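Local coordinates for protein glyceraldehyde-3-phosphate dehydrogenase (Sulfolobus solfataricus, PDB 1B7G) that oxidises and phosphorylates glyceraldehyde 3-phosphate to 1,3-bisphosphoglycerate in glycolysis, using NADP in preference to NAD, at residues 191-196 / 206-211; 161-166 / 220-225. The protein carries 1 engineered substitution. All coordinates share one frame; numbering follows the deposited sequence.

Contact 1 of 2, residues 191-196 / 206-211; sequences SHHAKD and IATMAV. With SO4 (sulfate ion), chain F; SO4 (sulfate ion), chain C; SO4 (sulfate ion), chain H.
The imidazole rings of His192 and His193 lie near each other. NE2 of His192 stands 3.4 Å above the plane of the His193 ring, offset toward its rim. In the other direction, ND1 of His193 sits over the centre of the His192 ring. At its edge His192 gives ND1 to Asp196 OD2 at 2.7 Å, and the carboxylate is met from above its plane. His193 is gripped at both nitrogens. Its ND1 shares a hydrogen bond with Ser191 OG, and NE2 points almost straight at O2 of the chain C sulfate, 2.7 Å away. These two bonds fix the rotation of the ring. Ser191 OG, turned between the backbone N and carbonyl carbon (chi1 55°), also shares a 2.8 Å hydrogen bond with Thr208 OG1. Ser191 is the second-shell residue that positions His193, and Thr208 OG1 in turn holds Ser191 OG. On the backbone, Ser191 N donates to Thr208 O at 2.7 Å, from above the carbonyl plane. Ala194 N adds a weak bond to Thr208 OG1, while its CB packs 4.0 Å from Ile206 CG2. The chain C sulfate is also held by Ser138, Asn140 and Arg166. It occupies the site assigned to inorganic phosphate. The Ser191 and Ala194 contacts hold residues 191-196 against strand 205-213. Helix 139-152 touches His193 through Asn140 and Leu144, and strand 157-167 runs beside strand 205-213.

Contact 2 of 2, residues 161-166 / 220-225; sequences RATIVR and MHFINI. With SO4 (sulfate ion), chain C; SO4 (sulfate ion), chain D.
Antiparallel to segment 161-166, Met220 pairs with Val165 by two backbone hydrogen bonds, its O accepting Val165 N at 2.8 Å. His221 lies on the same face of the sheet as Ile164, the two side chains side by side. Ile164 CG1 sits 3.8 Å from the His221 ring centroid, only 7° off the normal, a CH-pi contact. NE2 of His221 is bonded to Asn140. Phe222 is on the other face, in a hydrogen-bonded pair with Thr163. Val165 CG2 meets its ring at the edge, 3.5 Å from CE2. Ile223 returns to the face of His221, and its CG2 touches Ala162 CB at 3.6 Å. Asn224 forms a two-bond pair with Arg161, and its ND2 reaches Glu291. In segment 161-166, Arg166 bends at chi3 (50°) and gives NE to O2 of the chain C sulfate at 2.8 Å. Its NH2 bonds both this ion and the chain D sulfate, and NH1 pairs with Asp185. An alanine here would lose the bonds to both sulfates and the Asp185 salt bridge, and would probably weaken anion binding. These strands belong to the mixed sheet of the GAPDH catalytic domain, where Arg166 serves the sites assigned to inorganic and substrate phosphate, occupied here by sulfates.

In the fold
From the N terminus, the chain first builds the parallel Rossmann-type sheet and then enters the catalytic domain through helix 139-152. Strand 157-167 follows and supplies the first half of contact 2. After the short strand 183-184 come residues 191-196, and strand 205-213 turns back on them after a short excursion, closing contact 1. Strand 219-227 follows directly and closes contact 2, so the small loop of contact 1 falls within the larger one. Strand 157-167 lies between strands 205-213 and 219-227. Met209 O probably bonds Ile164 N, and His193 packs on Ile164. The two contacts converge on one anion site, from the helix side and from the sheet.

Contact 1 of 2, residues 191-196 / 206-211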
ATOM      1  N   SER A 191      -1.639  28.543  11.889  1.00 23.32           N
ATOM      2  CA  SER A 191      -0.976  27.309  12.384  1.00 25.25           C
ATOM      3  C   SER A 191       0.542  27.511  12.193  1.00 27.56           C
ATOM      4  O   SER A 191       0.969  28.464  11.553  1.00 19.41           O
ATOM      5  CB  SER A 191      -1.454  26.120  11.580  1.00 19.10           C
ATOM      6  OG  SER A 191      -1.246  26.330  10.190  1.00 21.49           O
ATOM      7  N   HIS A 192       1.378  26.578  12.630  1.00 26.11           N
ATOM      8  CA  HIS A 192       2.812  26.694  12.614  1.00 29.84           C
ATOM      9  C   HIS A 192       3.399  26.728  11.202  1.00 28.95           C
ATOM     10  O   HIS A 192       4.554  27.116  11.071  1.00 30.02           O
ATOM     11  CB  HIS A 192       3.456  25.552  13.432  1.00 29.20           C
ATOM     12  CG  HIS A 192       3.427  24.214  12.762  1.00 30.70           C
ATOM     13  ND1 HIS A 192       4.390  23.862  11.828  1.00 34.52           N
ATOM     14  CD2 HIS A 192       2.591  23.145  12.855  1.00 34.74           C
ATOM     15  CE1 HIS A 192       4.132  22.667  11.341  1.00 30.63           C
ATOM     16  NE2 HIS A 192       3.082  22.188  11.968  1.00 30.24           N
ATOM     17  N   HIS A 193       2.676  26.238  10.196  1.00 21.76           N
ATOM     18  CA  HIS A 193       3.137  26.221   8.840  1.00 23.35           C
ATOM     19  C   HIS A 193       3.659  27.553   8.342  1.00 30.86           C
ATOM     20  O   HIS A 193       4.701  27.549   7.675  1.00 24.61           O
ATOM     21  CB  HIS A 193       2.017  25.703   7.904  1.00 22.19           C
ATOM     22  CG  HIS A 193       1.499  24.394   8.466  1.00 32.82           C
ATOM     23  ND1 HIS A 193       0.559  24.327   9.461  1.00 25.94           N
ATOM     24  CD2 HIS A 193       1.890  23.131   8.223  1.00 24.24           C
ATOM     25  CE1 HIS A 193       0.357  23.056   9.791  1.00 29.45           C
ATOM     26  NE2 HIS A 193       1.164  22.292   9.044  1.00 21.60           N
ATOM     27  N   ALA A 194       2.961  28.659   8.667  1.00 28.48           N
ATOM     28  CA  ALA A 194       3.361  29.956   8.141  1.00 29.67           C
ATOM     29  C   ALA A 194       4.744  30.376   8.625  1.00 24.77           C
ATOM     30  O   ALA A 194       5.613  30.663   7.816  1.00 24.00           O
ATOM     31  CB  ALA A 194       2.283  31.007   8.433  1.00 26.54           C
ATOM     32  N   LYS A 195       4.984  30.282   9.912  1.00 22.88           N
ATOM     33  CA  LYS A 195       6.283  30.511  10.495  1.00 27.56           C
ATOM     34  C   LYS A 195       7.323  29.575   9.856  1.00 31.74           C
ATOM     35  O   LYS A 195       8.383  30.043   9.470  1.00 26.47           O
ATOM     36  CB  LYS A 195       6.234  30.272  11.991  1.00 24.20           C
ATOM     37  CG  LYS A 195       7.469  30.725  12.728  1.00 40.80           C
ATOM     38  CD  LYS A 195       7.486  30.325  14.207  1.00 41.67           C
ATOM     39  CE  LYS A 195       8.529  31.219  14.896  1.00 53.19           C
ATOM     40  NZ  LYS A 195       8.917  30.760  16.247  1.00 54.78           N
ATOM     41  N   ASP A 196       6.982  28.297   9.694  1.00 31.18           N
ATOM     42  CA  ASP A 196       7.936  27.362   9.085  1.00 28.39           C
ATOM     43  C   ASP A 196       8.256  27.746   7.662  1.00 23.76           C
ATOM     44  O   ASP A 196       9.456  27.718   7.344  1.00 23.19           O
ATOM     45  CB  ASP A 196       7.518  25.913   9.257  1.00 25.15           C
ATOM     46  CG  ASP A 196       7.494  25.511  10.730  1.00 24.27           C
ATOM     47  OD1 ASP A 196       7.971  26.341  11.535  1.00 32.31           O
ATOM     48  OD2 ASP A 196       6.939  24.479  11.117  1.00 29.98           O
ATOM     49  N   ILE A 206       2.486  35.305   4.688  1.00 21.79           N
ATOM     50  CA  ILE A 206       1.758  34.025   4.600  1.00 26.43           C
ATOM     51  C   ILE A 206       1.018  33.763   5.909  1.00 20.79           C
ATOM     52  O   ILE A 206       1.486  34.060   7.007  1.00 24.05           O
ATOM     53  CB  ILE A 206       2.671  32.814   4.265  1.00 24.98           C
ATOM     54  CG1 ILE A 206       1.913  31.483   4.368  1.00 28.16           C
ATOM     55  CG2 ILE A 206       3.844  32.796   5.241  1.00 17.41           C
ATOM     56  CD1 ILE A 206       2.590  30.274   3.713  1.00 21.98           C
ATOM     57  N   ALA A 207      -0.224  33.257   5.757  1.00 21.94           N
ATOM     58  CA  ALA A 207      -0.967  32.864   6.940  1.00 22.44           C
ATOM     59  C   ALA A 207      -1.643  31.541   6.617  1.00 16.79           C
ATOM     60  O   ALA A 207      -2.092  31.289   5.497  1.00 23.29           O
ATOM     61  CB  ALA A 207      -1.926  33.980   7.412  1.00 20.09           C
ATOM     62  N   THR A 208      -1.700  30.647   7.582  1.00 20.92           N
ATOM     63  CA  THR A 208      -2.248  29.322   7.341  1.00 26.65           C
ATOM     64  C   THR A 208      -3.156  28.889   8.500  1.00 17.50           C
ATOM     65  O   THR A 208      -2.924  29.284   9.630  1.00 23.66           O
ATOM     66  CB  THR A 208      -1.134  28.251   7.284  1.00 23.24           C
ATOM     67  OG1 THR A 208      -0.353  28.357   8.468  1.00 22.84           O
ATOM     68  CG2 THR A 208      -0.254  28.392   6.045  1.00 20.72           C
ATOM     69  N   MET A 209      -4.153  28.095   8.127  1.00 20.08           N
ATOM     70  CA  MET A 209      -4.959  27.448   9.172  1.00 20.53           C
ATOM     71  C   MET A 209      -4.954  25.945   8.905  1.00 19.48           C
ATOM     72  O   MET A 209      -4.903  25.559   7.730  1.00 21.97           O
ATOM     73  CB  MET A 209      -6.413  27.918   9.059  1.00 18.49           C
ATOM     74  CG  MET A 209      -6.734  29.357   9.312  1.00 30.72           C
ATOM     75  SD  MET A 209      -8.430  29.841   8.948  1.00 30.29           S
ATOM     76  CE  MET A 209      -8.268  30.633   7.364  1.00 28.63           C
ATOM     77  N   ALA A 210      -5.110  25.119   9.933  1.00 21.34           N
ATOM     78  CA  ALA A 210      -5.078  23.682   9.712  1.00 19.34           C
ATOM     79  C   ALA A 210      -6.169  22.992  10.597  1.00 20.97           C
ATOM     80  O   ALA A 210      -6.398  23.426  11.705  1.00 20.13           O
ATOM     81  CB  ALA A 210      -3.733  23.130  10.183  1.00 26.37           C
ATOM     82  N   VAL A 211      -6.614  21.864  10.082  1.00 19.61           N
ATOM     83  CA  VAL A 211      -7.593  21.022  10.715  1.00 23.93           C
ATOM     84  C   VAL A 211      -7.233  19.537  10.456  1.00 22.91           C
ATOM     85  O   VAL A 211      -6.692  19.274   9.379  1.00 24.95           O
ATOM     86  CB  VAL A 211      -8.999  21.297  10.156  1.00 16.64           C
ATOM     87  CG1 VAL A 211      -9.073  20.994   8.664  1.00 20.64           C
ATOM     88  CG2 VAL A 211     -10.033  20.428  10.887  1.00 16.38           C
TER
HETATM   89  S   SO4 F 607       0.649  24.791  15.974  1.00 53.67           S
HETATM   90  O1  SO4 F 607       1.784  23.837  16.260  1.00 55.46           O
HETATM   91  O2  SO4 F 607      -0.593  24.228  16.630  1.00 53.97           O
HETATM   92  O3  SO4 F 607       0.414  24.879  14.483  1.00 36.31           O
HETATM   93  O4  SO4 F 607       0.954  26.122  16.581  1.00 51.08           O
HETATM   94  S   SO4 C 601       2.788  19.132   9.315  1.00 25.27           S
HETATM   95  O1  SO4 C 601       2.778  18.175  10.415  1.00 34.33           O
HETATM   96  O2  SO4 C 601       1.316  19.564   9.013  1.00 29.64           O
HETATM   97  O3  SO4 C 601       3.315  18.681   8.030  1.00 30.69           O
HETATM   98  O4  SO4 C 601       3.550  20.293   9.808  1.00 30.27           O
HETATM   99  S   SO4 H 611      10.079  27.519  16.325  1.00 61.16           S
HETATM  100  O1  SO4 H 611      10.915  28.663  16.875  1.00 60.54           O
HETATM  101  O2  SO4 H 611       9.853  26.532  17.429  1.00 66.61           O
HETATM  102  O3  SO4 H 611      10.749  26.885  15.164  1.00 53.61           O
HETATM  103  O4  SO4 H 611       8.758  28.115  15.908  1.00 65.17           O

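Contact 2 of 2, residues 161-166 / 220-225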
ATOM      1  N   ARG A 161      -2.262  32.534   1.324  1.00 20.76           N
ATOM      2  CA  ARG A 161      -3.239  32.176   2.364  1.00 24.87           C
ATOM      3  C   ARG A 161      -3.579  30.701   2.075  1.00 25.80           C
ATOM      4  O   ARG A 161      -3.784  30.372   0.905  1.00 29.45           O
ATOM      5  CB  ARG A 161      -4.505  33.028   2.369  1.00 23.33           C
ATOM      6  CG  ARG A 161      -4.251  34.525   2.683  1.00 23.04           C
ATOM      7  CD  ARG A 161      -3.809  34.681   4.119  1.00 27.64           C
ATOM      8  NE  ARG A 161      -3.624  36.081   4.532  1.00 30.10           N
ATOM      9  CZ  ARG A 161      -2.439  36.698   4.515  1.00 46.09           C
ATOM     10  NH1 ARG A 161      -1.382  35.996   4.092  1.00 27.02           N
ATOM     11  NH2 ARG A 161      -2.284  37.963   4.907  1.00 29.16           N
ATOM     12  N   ALA A 162      -3.467  29.846   3.099  1.00 27.09           N
ATOM     13  CA  ALA A 162      -3.698  28.437   2.824  1.00 26.24           C
ATOM     14  C   ALA A 162      -4.450  27.786   4.007  1.00 21.52           C
ATOM     15  O   ALA A 162      -4.264  28.148   5.143  1.00 21.58           O
ATOM     16  CB  ALA A 162      -2.366  27.686   2.649  1.00 22.04           C
ATOM     17  N   THR A 163      -5.238  26.829   3.602  1.00 20.28           N
ATOM     18  CA  THR A 163      -5.903  25.933   4.533  1.00 23.01           C
ATOM     19  C   THR A 163      -5.408  24.497   4.289  1.00 18.05           C
ATOM     20  O   THR A 163      -5.376  24.004   3.182  1.00 22.29           O
ATOM     21  CB  THR A 163      -7.416  26.061   4.298  1.00 25.77           C
ATOM     22  OG1 THR A 163      -7.930  27.187   5.000  1.00 24.11           O
ATOM     23  CG2 THR A 163      -8.136  24.808   4.809  1.00 31.43           C
ATOM     24  N   ILE A 164      -4.959  23.893   5.377  1.00 24.12           N
ATOM     25  CA  ILE A 164      -4.410  22.554   5.399  1.00 23.79           C
ATOM     26  C   ILE A 164      -5.307  21.554   6.130  1.00 19.11           C
ATOM     27  O   ILE A 164      -5.543  21.641   7.330  1.00 18.92           O
ATOM     28  CB  ILE A 164      -3.009  22.545   6.039  1.00 26.14           C
ATOM     29  CG1 ILE A 164      -2.042  23.455   5.236  1.00 28.65           C
ATOM     30  CG2 ILE A 164      -2.393  21.136   6.008  1.00 30.55           C
ATOM     31  CD1 ILE A 164      -0.813  23.796   6.064  1.00 25.27           C
ATOM     32  N   VAL A 165      -5.761  20.558   5.383  1.00 16.75           N
ATOM     33  CA  VAL A 165      -6.543  19.463   5.950  1.00 18.52           C
ATOM     34  C   VAL A 165      -5.588  18.288   6.257  1.00 17.53           C
ATOM     35  O   VAL A 165      -5.142  17.667   5.312  1.00 18.50           O
ATOM     36  CB  VAL A 165      -7.621  19.014   4.958  1.00 23.95           C
ATOM     37  CG1 VAL A 165      -8.366  17.767   5.493  1.00 16.88           C
ATOM     38  CG2 VAL A 165      -8.542  20.181   4.634  1.00 21.18           C
ATOM     39  N   ARG A 166      -5.277  18.075   7.515  1.00 21.55           N
ATOM     40  CA  ARG A 166      -4.282  17.032   7.851  1.00 20.49           C
ATOM     41  C   ARG A 166      -4.902  15.664   8.075  1.00 26.62           C
ATOM     42  O   ARG A 166      -5.956  15.529   8.730  1.00 20.97           O
ATOM     43  CB  ARG A 166      -3.485  17.468   9.076  1.00 20.86           C
ATOM     44  CG  ARG A 166      -2.977  18.867   9.118  1.00 19.83           C
ATOM     45  CD  ARG A 166      -2.004  19.262  10.210  1.00 24.00           C
ATOM     46  NE  ARG A 166      -0.873  18.340  10.355  1.00 26.15           N
ATOM     47  CZ  ARG A 166      -0.826  17.293  11.149  1.00 36.70           C
ATOM     48  NH1 ARG A 166      -1.840  17.016  11.979  1.00 20.64           N
ATOM     49  NH2 ARG A 166       0.257  16.499  11.138  1.00 25.15           N
ATOM     50  N   MET A 220      -4.284  17.382   2.454  1.00 17.88           N
ATOM     51  CA  MET A 220      -4.644  18.212   1.350  1.00 21.22           C
ATOM     52  C   MET A 220      -4.492  19.688   1.706  1.00 22.73           C
ATOM     53  O   MET A 220      -4.737  20.142   2.827  1.00 21.98           O
ATOM     54  CB  MET A 220      -6.035  18.011   0.710  1.00 23.64           C
ATOM     55  CG  MET A 220      -6.050  16.877  -0.318  1.00 23.15           C
ATOM     56  SD  MET A 220      -7.579  16.721  -1.215  1.00 21.17           S
ATOM     57  CE  MET A 220      -7.374  18.089  -2.403  1.00 24.74           C
ATOM     58  N   HIS A 221      -4.061  20.461   0.677  1.00 23.80           N
ATOM     59  CA  HIS A 221      -3.939  21.903   0.848  1.00 25.84           C
ATOM     60  C   HIS A 221      -4.872  22.660  -0.110  1.00 18.25           C
ATOM     61  O   HIS A 221      -5.084  22.307  -1.221  1.00 21.59           O
ATOM     62  CB  HIS A 221      -2.526  22.481   0.608  1.00 19.60           C
ATOM     63  CG  HIS A 221      -1.479  21.933   1.543  1.00 19.93           C
ATOM     64  ND1 HIS A 221      -0.326  22.659   1.845  1.00 24.93           N
ATOM     65  CD2 HIS A 221      -1.397  20.784   2.215  1.00 24.25           C
ATOM     66  CE1 HIS A 221       0.393  21.913   2.718  1.00 20.56           C
ATOM     67  NE2 HIS A 221      -0.226  20.787   2.915  1.00 24.88           N
ATOM     68  N   PHE A 222      -5.341  23.815   0.399  1.00 16.42           N
ATOM     69  CA  PHE A 222      -6.240  24.626  -0.465  1.00 23.11           C
ATOM     70  C   PHE A 222      -5.681  26.044  -0.412  1.00 21.62           C
ATOM     71  O   PHE A 222      -5.518  26.576   0.694  1.00 21.33           O
ATOM     72  CB  PHE A 222      -7.679  24.576   0.027  1.00 28.14           C
ATOM     73  CG  PHE A 222      -8.232  23.169   0.087  1.00 23.06           C
ATOM     74  CD1 PHE A 222      -8.695  22.556  -1.061  1.00 24.19           C
ATOM     75  CD2 PHE A 222      -8.220  22.454   1.270  1.00 34.87           C
ATOM     76  CE1 PHE A 222      -9.174  21.251  -1.012  1.00 27.65           C
ATOM     77  CE2 PHE A 222      -8.693  21.147   1.323  1.00 36.88           C
ATOM     78  CZ  PHE A 222      -9.173  20.551   0.176  1.00 27.32           C
ATOM     79  N   ILE A 223      -5.160  26.506  -1.545  1.00 22.21           N
ATOM     80  CA  ILE A 223      -4.328  27.703  -1.416  1.00 26.72           C
ATOM     81  C   ILE A 223      -4.693  28.845  -2.350  1.00 19.44           C
ATOM     82  O   ILE A 223      -5.341  28.696  -3.343  1.00 20.81           O
ATOM     83  CB  ILE A 223      -2.826  27.433  -1.640  1.00 31.00           C
ATOM     84  CG1 ILE A 223      -2.636  27.050  -3.109  1.00 26.75           C
ATOM     85  CG2 ILE A 223      -2.259  26.365  -0.721  1.00 39.12           C
ATOM     86  CD1 ILE A 223      -1.179  27.286  -3.524  1.00 51.84           C
ATOM     87  N   ASN A 224      -4.342  30.009  -1.807  1.00 21.88           N
ATOM     88  CA  ASN A 224      -4.628  31.256  -2.518  1.00 24.45           C
ATOM     89  C   ASN A 224      -3.319  32.068  -2.517  1.00 23.15           C
ATOM     90  O   ASN A 224      -2.866  32.476  -1.465  1.00 26.49           O
ATOM     91  CB  ASN A 224      -5.743  32.009  -1.818  1.00 25.72           C
ATOM     92  CG  ASN A 224      -6.009  33.373  -2.440  1.00 49.64           C
ATOM     93  OD1 ASN A 224      -5.158  34.252  -2.621  1.00 58.13           O
ATOM     94  ND2 ASN A 224      -7.273  33.576  -2.798  1.00 46.24           N
ATOM     95  N   ILE A 225      -2.840  32.282  -3.742  1.00 24.72           N
ATOM     96  CA  ILE A 225      -1.563  33.010  -3.881  1.00 25.02           C
ATOM     97  C   ILE A 225      -1.844  34.355  -4.564  1.00 23.09           C
ATOM     98  O   ILE A 225      -2.642  34.452  -5.490  1.00 25.47           O
ATOM     99  CB  ILE A 225      -0.583  32.195  -4.752  1.00 28.52           C
ATOM    100  CG1 ILE A 225      -0.165  30.861  -4.105  1.00 33.53           C
ATOM    101  CG2 ILE A 225       0.687  33.003  -5.068  1.00 37.39           C
ATOM    102  CD1 ILE A 225       0.478  29.928  -5.130  1.00 34.72           C
TER
HETATM  103  S   SO4 C 601       2.788  19.132   9.315  1.00 25.27           S
HETATM  104  O1  SO4 C 601       2.778  18.175  10.415  1.00 34.33           O
HETATM  105  O2  SO4 C 601       1.316  19.564   9.013  1.00 29.64           O
HETATM  106  O3  SO4 C 601       3.315  18.681   8.030  1.00 30.69           O
HETATM  107  O4  SO4 C 601       3.550  20.293   9.808  1.00 30.27           O
HETATM  108  S   SO4 D 603       1.747  13.549  12.789  1.00 44.76           S
HETATM  109  O1  SO4 D 603       2.129  12.087  12.798  1.00 57.79           O
HETATM  110  O2  SO4 D 603       0.365  13.696  12.269  1.00 55.97           O
HETATM  111  O3  SO4 D 603       2.714  14.189  11.835  1.00 56.77           O
HETATM  112  O4  SO4 D 603       1.862  14.106  14.151  1.00 53.15           O